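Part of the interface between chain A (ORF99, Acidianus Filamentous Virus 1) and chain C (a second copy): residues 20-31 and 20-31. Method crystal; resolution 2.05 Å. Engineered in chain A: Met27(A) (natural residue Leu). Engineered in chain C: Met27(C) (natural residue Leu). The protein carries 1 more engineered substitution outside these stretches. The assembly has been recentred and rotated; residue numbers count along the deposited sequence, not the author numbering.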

ATOM      1  N   ASP A  20      10.154   8.183  -0.212  1.00 16.89           N
ATOM      2  CA  ASP A  20       9.297   8.958   0.685  1.00 16.39           C
ATOM      3  C   ASP A  20       8.082   9.642   0.018  1.00 15.77           C
ATOM      4  O   ASP A  20       7.489  10.545   0.587  1.00 16.32           O
ATOM      5  CB  ASP A  20      10.100   9.971   1.524  1.00 16.28           C
ATOM      6  CG  ASP A  20       9.388  10.340   2.819  1.00 16.97           C
ATOM      7  OD1 ASP A  20       8.826   9.424   3.483  1.00 14.72           O
ATOM      8  OD2 ASP A  20       9.375  11.542   3.159  1.00 16.64           O
ATOM      9  N   ARG A  21       7.696   9.202  -1.173  1.00 15.49           N
ATOM     10  CA  ARG A  21       6.427   9.652  -1.743  1.00 15.22           C
ATOM     11  C   ARG A  21       5.302   8.919  -1.026  1.00 14.69           C
ATOM     12  O   ARG A  21       4.291   9.517  -0.644  1.00 14.11           O
ATOM     13  CB  ARG A  21       6.410   9.452  -3.253  1.00 15.91           C
ATOM     14  CG  ARG A  21       7.533  10.210  -3.948  1.00 18.02           C
ATOM     15  CD  ARG A  21       7.254  10.360  -5.433  1.00 22.10           C
ATOM     16  NE  ARG A  21       6.310  11.445  -5.687  1.00 24.16           N
ATOM     17  CZ  ARG A  21       6.036  11.937  -6.890  1.00 24.53           C
ATOM     18  NH1 ARG A  21       6.627  11.442  -7.964  1.00 26.50           N
ATOM     19  NH2 ARG A  21       5.164  12.921  -7.016  1.00 22.65           N
ATOM     20  N   ILE A  22       5.525   7.616  -0.788  1.00 13.73           N
ATOM     21  CA  ILE A  22       4.658   6.870   0.117  1.00 13.05           C
ATOM     22  C   ILE A  22       5.420   6.989   1.432  1.00 13.21           C
ATOM     23  O   ILE A  22       6.561   6.523   1.547  1.00 12.67           O
ATOM     24  CB  ILE A  22       4.432   5.392  -0.340  1.00 12.64           C
ATOM     25  CG1 ILE A  22       3.685   5.362  -1.688  1.00 13.07           C
ATOM     26  CG2 ILE A  22       3.678   4.574   0.750  1.00 11.62           C
ATOM     27  CD1 ILE A  22       3.594   3.980  -2.346  1.00 13.68           C
ATOM     28  N   LYS A  23       4.815   7.668   2.404  1.00 13.42           N
ATOM     29  CA  LYS A  23       5.492   7.939   3.675  1.00 13.09           C
ATOM     30  C   LYS A  23       5.679   6.636   4.452  1.00 13.04           C
ATOM     31  O   LYS A  23       6.760   6.345   4.938  1.00 12.14           O
ATOM     32  CB  LYS A  23       4.701   8.938   4.531  1.00 12.86           C
ATOM     33  CG  LYS A  23       4.265  10.195   3.829  1.00 13.97           C
ATOM     34  CD  LYS A  23       5.415  10.910   3.164  1.00 16.01           C
ATOM     35  CE  LYS A  23       4.874  12.054   2.288  1.00 17.19           C
ATOM     36  NZ  LYS A  23       5.976  12.706   1.523  1.00 18.41           N
ATOM     37  N   GLU A  24       4.605   5.865   4.542  1.00 12.87           N
ATOM     38  CA  GLU A  24       4.611   4.541   5.172  1.00 14.46           C
ATOM     39  C   GLU A  24       3.437   3.791   4.578  1.00 13.50           C
ATOM     40  O   GLU A  24       2.525   4.424   4.025  1.00 13.12           O
ATOM     41  CB  GLU A  24       4.463   4.651   6.704  0.80 13.85           C
ATOM     42  CG  GLU A  24       3.235   5.432   7.150  0.80 19.40           C
ATOM     43  CD  GLU A  24       3.094   5.611   8.680  0.80 21.35           C
ATOM     44  OE1 GLU A  24       4.014   5.253   9.449  0.80 27.87           O
ATOM     45  OE2 GLU A  24       2.032   6.087   9.109  0.80 28.44           O
ATOM     46  N   PHE A  25       3.444   2.455   4.678  1.00 13.39           N
ATOM     47  CA  PHE A  25       2.366   1.642   4.082  1.00 13.48           C
ATOM     48  C   PHE A  25       2.340   0.237   4.663  1.00 13.55           C
ATOM     49  O   PHE A  25       3.320  -0.227   5.270  1.00 13.53           O
ATOM     50  CB  PHE A  25       2.542   1.543   2.534  1.00 13.42           C
ATOM     51  CG  PHE A  25       3.617   0.573   2.115  1.00 13.54           C
ATOM     52  CD1 PHE A  25       3.306  -0.768   1.816  1.00 14.21           C
ATOM     53  CD2 PHE A  25       4.950   0.973   2.077  1.00 13.07           C
ATOM     54  CE1 PHE A  25       4.329  -1.688   1.460  1.00 13.66           C
ATOM     55  CE2 PHE A  25       5.964   0.074   1.728  1.00 14.56           C
ATOM     56  CZ  PHE A  25       5.650  -1.260   1.416  1.00 15.08           C
ATOM     57  N   GLU A  26       1.233  -0.461   4.450  1.00 13.62           N
ATOM     58  CA  GLU A  26       1.209  -1.903   4.682  1.00 15.62           C
ATOM     59  C   GLU A  26       0.355  -2.469   3.594  1.00 15.48           C
ATOM     60  O   GLU A  26      -0.581  -1.804   3.142  1.00 15.36           O
ATOM     61  CB  GLU A  26       0.500  -2.277   5.978  0.80 15.78           C
ATOM     62  CG  GLU A  26       1.000  -1.695   7.203  0.80 21.72           C
ATOM     63  CD  GLU A  26       0.280  -2.285   8.404  0.80 26.55           C
ATOM     64  OE1 GLU A  26      -0.888  -2.709   8.264  0.80 34.35           O
ATOM     65  OE2 GLU A  26       0.871  -2.315   9.476  0.80 27.87           O
HETATM   66  N   MSE A  27       0.660  -3.699   3.200  1.00 15.90           N
HETATM   67  CA  MSE A  27      -0.211  -4.475   2.312  1.00 16.42           C
HETATM   68  C   MSE A  27      -0.269  -5.917   2.809  1.00 15.88           C
HETATM   69  O   MSE A  27       0.777  -6.522   3.130  1.00 15.17           O
HETATM   70  CB  MSE A  27       0.320  -4.465   0.891  1.00 16.58           C
HETATM   71  CG  MSE A  27       0.261  -3.117   0.203  1.00 18.19           C
HETATM   72 SE   MSE A  27       0.901  -3.228  -1.612  0.70 19.15          SE
HETATM   73  CE  MSE A  27       2.816  -3.407  -1.321  0.70 18.55           C
ATOM     74  N   LYS A  28      -1.487  -6.446   2.868  1.00 14.91           N
ATOM     75  CA  LYS A  28      -1.727  -7.860   3.099  1.00 15.52           C
ATOM     76  C   LYS A  28      -1.877  -8.550   1.727  1.00 15.30           C
ATOM     77  O   LYS A  28      -2.627  -8.069   0.854  1.00 14.52           O
ATOM     78  CB  LYS A  28      -2.992  -8.048   3.944  1.00 14.11           C
ATOM     79  CG  LYS A  28      -3.308  -9.508   4.236  1.00 16.43           C
ATOM     80  CD  LYS A  28      -4.602  -9.628   5.059  1.00 17.78           C
ATOM     81  CE  LYS A  28      -4.938 -11.103   5.281  1.00 18.31           C
ATOM     82  NZ  LYS A  28      -3.784 -11.815   5.815  1.00 17.63           N
ATOM     83  N   LEU A  29      -1.195  -9.680   1.563  1.00 15.23           N
ATOM     84  CA  LEU A  29      -1.051 -10.299   0.258  1.00 15.49           C
ATOM     85  C   LEU A  29      -0.986 -11.802   0.333  1.00 15.54           C
ATOM     86  O   LEU A  29      -0.569 -12.350   1.356  1.00 17.35           O
ATOM     87  CB  LEU A  29       0.319  -9.914  -0.341  1.00 15.67           C
ATOM     88  CG  LEU A  29       0.615  -8.425  -0.593  1.00 16.17           C
ATOM     89  CD1 LEU A  29       2.073  -8.190  -0.936  1.00 16.59           C
ATOM     90  CD2 LEU A  29      -0.287  -7.848  -1.667  1.00 14.11           C
ATOM     91  N   ASN A  30      -1.307 -12.474  -0.778  1.00 13.93           N
ATOM     92  CA  ASN A  30      -0.936 -13.904  -0.888  1.00 13.04           C
ATOM     93  C   ASN A  30      -0.496 -14.151  -2.344  1.00 12.17           C
ATOM     94  O   ASN A  30      -1.298 -14.462  -3.200  1.00 12.38           O
ATOM     95  CB  ASN A  30      -2.042 -14.877  -0.421  1.00 12.11           C
ATOM     96  CG  ASN A  30      -1.601 -16.346  -0.502  1.00 13.40           C
ATOM     97  OD1 ASN A  30      -0.609 -16.642  -1.133  1.00 12.28           O
ATOM     98  ND2 ASN A  30      -2.349 -17.259   0.130  1.00 11.57           N
ATOM     99  N   THR A  31       0.790 -13.973  -2.602  1.00 11.95           N
ATOM    100  CA  THR A  31       1.304 -14.059  -3.964  1.00 12.74           C
ATOM    101  C   THR A  31       2.750 -14.565  -3.934  1.00 12.65           C
ATOM    102  O   THR A  31       3.492 -14.274  -2.991  1.00 12.66           O
ATOM    103  CB  THR A  31       1.158 -12.675  -4.701  1.00 11.95           C
ATOM    104  OG1 THR A  31       1.368 -12.861  -6.096  1.00 13.33           O
ATOM    105  CG2 THR A  31       2.118 -11.623  -4.133  1.00 11.99           C
TER
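Chain C (20-31) DRIKEFEMKLNT

At the centre of this contact two carboxylates face each other: Glu26(A) OE1 lies 3.1 Å from Glu26(C) OE2, two acceptors of like charge with no hydrogen bond between them. The pairing follows from the register, because Glu26(A) stands opposite Glu26(C), its own copy, where two identical strands meet. The paired segment around Glu26(A) and Glu26(C) is an extended strand in each copy, and chain C runs antiparallel to chain A, the N-to-C directions differing by 166° and the axes approaching to 4.6 Å.

Backbone bonds carry the pairing. Glu26(A) N donates to Glu26(C) O at 2.9 Å, and Glu26(C) N returns a bond to Glu26(A) O at 3.0 Å. Outward, Lys28(C) N reaches Glu24(A) O at 2.9 Å, as Lys28(A) N does Glu24(C) O, also at 2.9 Å. The chain turns a corner at residue 24 in each copy, yet beyond it Lys23(A) N still bonds Lys28(C) O at 2.9 Å, and Lys23(C) N bonds Lys28(A) O at 3.0 Å.

Side chains sort by face. Ile22(A), Phe25(A) and Leu29(A), with their counterparts in chain C, share the buried one, where apolar side chains gain by leaving water; Met27(A) and Met27(C), both engineered selenomethionines, occupy the same face. Phe25(A) sits against Met27(C), CA to CA 4.2 Å, with Phe25(A) CB 3.8 Å from Met27(C) CG. Ile22(A) CD1 packs 4.1 Å from Met27(C) SE, and Ile22(A) CG1 lies 4.0 Å from Leu29(C) CD2. The face of Glu24(A), Glu26(A) and Lys28(A), with their counterparts in chain C, suits charged, flexible chains that can reach solvent.

Water completes the edges. Arg21(A) O accepts from water 1 at 2.5 Å, and that water accepts from Asn30(C) N at 3.0 Å, bridging backbones without a direct bond. Lys23(A) NZ holds Asp20(A) O at 2.8 Å and donates to water 3 at 2.7 Å, which in turn donates to Asn30(C) O at 3.0 Å.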

ATOM      1  N   ASP C  20      -9.082  -7.979  -5.017  1.00 15.24           N
ATOM      2  CA  ASP C  20      -8.613  -8.832  -3.942  1.00 14.97           C
ATOM      3  C   ASP C  20      -7.255  -9.487  -4.202  1.00 15.24           C
ATOM      4  O   ASP C  20      -6.936 -10.512  -3.615  1.00 15.51           O
ATOM      5  CB  ASP C  20      -9.654  -9.893  -3.558  1.00 15.60           C
ATOM      6  CG  ASP C  20      -9.473 -10.377  -2.142  1.00 15.95           C
ATOM      7  OD1 ASP C  20      -9.152  -9.552  -1.255  1.00 14.99           O
ATOM      8  OD2 ASP C  20      -9.646 -11.587  -1.919  1.00 17.69           O
ATOM      9  N   ARG C  21      -6.459  -8.895  -5.084  1.00 15.06           N
ATOM     10  CA  ARG C  21      -5.052  -9.248  -5.221  1.00 15.13           C
ATOM     11  C   ARG C  21      -4.292  -8.603  -4.058  1.00 14.59           C
ATOM     12  O   ARG C  21      -3.467  -9.262  -3.378  1.00 14.72           O
ATOM     13  CB  ARG C  21      -4.529  -8.810  -6.591  1.00 15.80           C
ATOM     14  CG  ARG C  21      -5.339  -9.406  -7.735  1.00 18.96           C
ATOM     15  CD  ARG C  21      -4.523  -9.573  -9.014  1.00 22.64           C
ATOM     16  NE  ARG C  21      -3.445 -10.545  -8.868  1.00 24.72           N
ATOM     17  CZ  ARG C  21      -2.790 -11.086  -9.893  1.00 24.78           C
ATOM     18  NH1 ARG C  21      -3.116 -10.753 -11.137  1.00 25.65           N
ATOM     19  NH2 ARG C  21      -1.815 -11.954  -9.677  1.00 22.00           N
ATOM     20  N   ILE C  22      -4.589  -7.320  -3.814  1.00 13.04           N
ATOM     21  CA  ILE C  22      -4.214  -6.707  -2.540  1.00 12.53           C
ATOM     22  C   ILE C  22      -5.405  -6.980  -1.624  1.00 13.11           C
ATOM     23  O   ILE C  22      -6.515  -6.531  -1.895  1.00 13.56           O
ATOM     24  CB  ILE C  22      -3.890  -5.217  -2.658  1.00 12.71           C
ATOM     25  CG1 ILE C  22      -2.617  -4.999  -3.512  1.00 13.20           C
ATOM     26  CG2 ILE C  22      -3.677  -4.592  -1.270  1.00 10.75           C
ATOM     27  CD1 ILE C  22      -2.462  -3.530  -4.007  1.00 13.06           C
ATOM     28  N   LYS C  23      -5.190  -7.783  -0.581  1.00 13.27           N
ATOM     29  CA  LYS C  23      -6.280  -8.165   0.308  1.00 13.10           C
ATOM     30  C   LYS C  23      -6.738  -6.952   1.135  1.00 13.61           C
ATOM     31  O   LYS C  23      -7.940  -6.685   1.227  1.00 13.29           O
ATOM     32  CB  LYS C  23      -5.838  -9.276   1.259  1.00 13.14           C
ATOM     33  CG  LYS C  23      -5.148 -10.488   0.602  1.00 13.46           C
ATOM     34  CD  LYS C  23      -5.978 -11.103  -0.490  1.00 14.19           C
ATOM     35  CE  LYS C  23      -5.155 -12.139  -1.286  1.00 15.21           C
ATOM     36  NZ  LYS C  23      -5.919 -12.625  -2.452  1.00 15.54           N
ATOM     37  N   GLU C  24      -5.770  -6.276   1.770  1.00 12.78           N
ATOM     38  CA  GLU C  24      -5.998  -5.048   2.558  1.00 13.55           C
ATOM     39  C   GLU C  24      -4.738  -4.195   2.477  1.00 13.50           C
ATOM     40  O   GLU C  24      -3.656  -4.713   2.176  1.00 13.28           O
ATOM     41  CB  GLU C  24      -6.262  -5.387   4.042  1.00 13.71           C
ATOM     42  CG  GLU C  24      -7.544  -6.202   4.255  1.00 14.59           C
ATOM     43  CD  GLU C  24      -7.945  -6.239   5.706  1.00 16.93           C
ATOM     44  OE1 GLU C  24      -7.045  -6.455   6.548  1.00 18.87           O
ATOM     45  OE2 GLU C  24      -9.154  -6.038   6.006  1.00 13.73           O
ATOM     46  N   PHE C  25      -4.845  -2.908   2.770  1.00 12.96           N
ATOM     47  CA  PHE C  25      -3.650  -2.050   2.695  1.00 13.77           C
ATOM     48  C   PHE C  25      -3.934  -0.747   3.409  1.00 14.56           C
ATOM     49  O   PHE C  25      -5.092  -0.430   3.710  1.00 14.76           O
ATOM     50  CB  PHE C  25      -3.239  -1.767   1.225  1.00 13.05           C
ATOM     51  CG  PHE C  25      -4.126  -0.743   0.533  1.00 14.46           C
ATOM     52  CD1 PHE C  25      -3.771   0.608   0.519  1.00 15.34           C
ATOM     53  CD2 PHE C  25      -5.335  -1.122  -0.042  1.00 12.44           C
ATOM     54  CE1 PHE C  25      -4.615   1.563  -0.093  1.00 13.56           C
ATOM     55  CE2 PHE C  25      -6.189  -0.164  -0.650  1.00 12.64           C
ATOM     56  CZ  PHE C  25      -5.817   1.163  -0.673  1.00 13.82           C
ATOM     57  N   GLU C  26      -2.869  -0.011   3.694  1.00 15.64           N
ATOM     58  CA  GLU C  26      -2.965   1.379   4.109  1.00 16.21           C
ATOM     59  C   GLU C  26      -1.718   2.086   3.612  1.00 16.60           C
ATOM     60  O   GLU C  26      -0.644   1.484   3.517  1.00 15.53           O
ATOM     61  CB  GLU C  26      -3.080   1.508   5.635  0.80 16.15           C
ATOM     62  CG  GLU C  26      -1.892   1.002   6.393  0.80 19.73           C
ATOM     63  CD  GLU C  26      -2.111   1.041   7.913  0.80 21.64           C
ATOM     64  OE1 GLU C  26      -3.028   1.764   8.393  0.80 25.32           O
ATOM     65  OE2 GLU C  26      -1.325   0.375   8.617  0.80 23.64           O
HETATM   66  N   MSE C  27      -1.854   3.356   3.286  1.00 16.54           N
HETATM   67  CA  MSE C  27      -0.720   4.148   2.822  1.00 19.00           C
HETATM   68  C   MSE C  27      -0.891   5.550   3.381  1.00 17.62           C
HETATM   69  O   MSE C  27      -1.997   6.100   3.347  1.00 17.40           O
HETATM   70  CB  MSE C  27      -0.694   4.255   1.304  1.00 18.15           C
HETATM   71  CG  MSE C  27      -0.393   3.002   0.541  0.80 22.30           C
HETATM   72 SE   MSE C  27      -0.363   3.514  -1.340  0.80 26.46          SE
HETATM   73  CE  MSE C  27      -2.213   4.012  -1.634  0.80 24.68           C
ATOM     74  N   LYS C  28       0.200   6.095   3.898  1.00 16.61           N
ATOM     75  CA  LYS C  28       0.253   7.474   4.326  1.00 15.95           C
ATOM     76  C   LYS C  28       0.923   8.248   3.202  1.00 15.19           C
ATOM     77  O   LYS C  28       1.933   7.787   2.642  1.00 13.11           O
ATOM     78  CB  LYS C  28       1.042   7.592   5.622  1.00 17.07           C
ATOM     79  CG  LYS C  28       1.057   8.987   6.230  1.00 20.49           C
ATOM     80  CD  LYS C  28       1.754   8.955   7.583  1.00 28.66           C
ATOM     81  CE  LYS C  28       1.587  10.280   8.346  1.00 30.33           C
ATOM     82  NZ  LYS C  28       2.271  11.371   7.617  1.00 34.15           N
ATOM     83  N   LEU C  29       0.348   9.414   2.886  1.00 14.71           N
ATOM     84  CA  LEU C  29       0.664  10.158   1.679  1.00 15.03           C
ATOM     85  C   LEU C  29       0.323  11.639   1.778  1.00 15.01           C
ATOM     86  O   LEU C  29      -0.573  12.035   2.525  1.00 14.84           O
ATOM     87  CB  LEU C  29      -0.350   9.798   0.566  1.00 15.31           C
ATOM     88  CG  LEU C  29      -0.498   8.322   0.181  1.00 16.98           C
ATOM     89  CD1 LEU C  29      -1.833   8.062  -0.486  1.00 15.22           C
ATOM     90  CD2 LEU C  29       0.710   7.909  -0.715  1.00 14.65           C
ATOM     91  N   ASN C  30       0.978  12.417   0.878  1.00 14.44           N
ATOM     92  CA  ASN C  30       0.770  13.868   0.894  1.00 14.29           C
ATOM     93  C   ASN C  30       0.911  14.288  -0.543  1.00 13.91           C
ATOM     94  O   ASN C  30       1.941  14.799  -0.957  1.00 13.98           O
ATOM     95  CB  ASN C  30       1.712  14.659   1.794  1.00 14.39           C
ATOM     96  CG  ASN C  30       1.324  16.120   1.918  1.00 16.20           C
ATOM     97  OD1 ASN C  30       0.340  16.587   1.337  1.00 16.80           O
ATOM     98  ND2 ASN C  30       2.121  16.858   2.671  1.00 17.78           N
ATOM     99  N   THR C  31      -0.129  14.042  -1.323  1.00 13.74           N
ATOM    100  CA  THR C  31      -0.084  14.347  -2.748  1.00 13.86           C
ATOM    101  C   THR C  31      -1.434  14.936  -3.157  1.00 13.76           C
ATOM    102  O   THR C  31      -2.474  14.608  -2.565  1.00 12.36           O
ATOM    103  CB  THR C  31       0.329  13.064  -3.573  1.00 14.47           C
ATOM    104  OG1 THR C  31       0.537  13.398  -4.953  1.00 14.07           O
ATOM    105  CG2 THR C  31      -0.711  11.936  -3.437  1.00 14.71           C
TER
HETATM  106  O   HOH W   1       2.908  11.562  -1.278  1.00 15.79           O
HETATM  107  O   HOH W   2       3.535  13.867  -4.972  1.00 32.74           O
HETATM  108  O   HOH W   3       4.887  14.485  -0.260  1.00 40.53           O
HETATM  109  O   HOH W   4      -1.975 -11.289  -3.286  1.00 11.59           O
HETATM  110  O   HOH W   5      -3.981 -14.371  -3.673  1.00 31.36           O
HETATM  111  O   HOH W   6      -1.150 -13.263  -7.370  1.00 28.14           O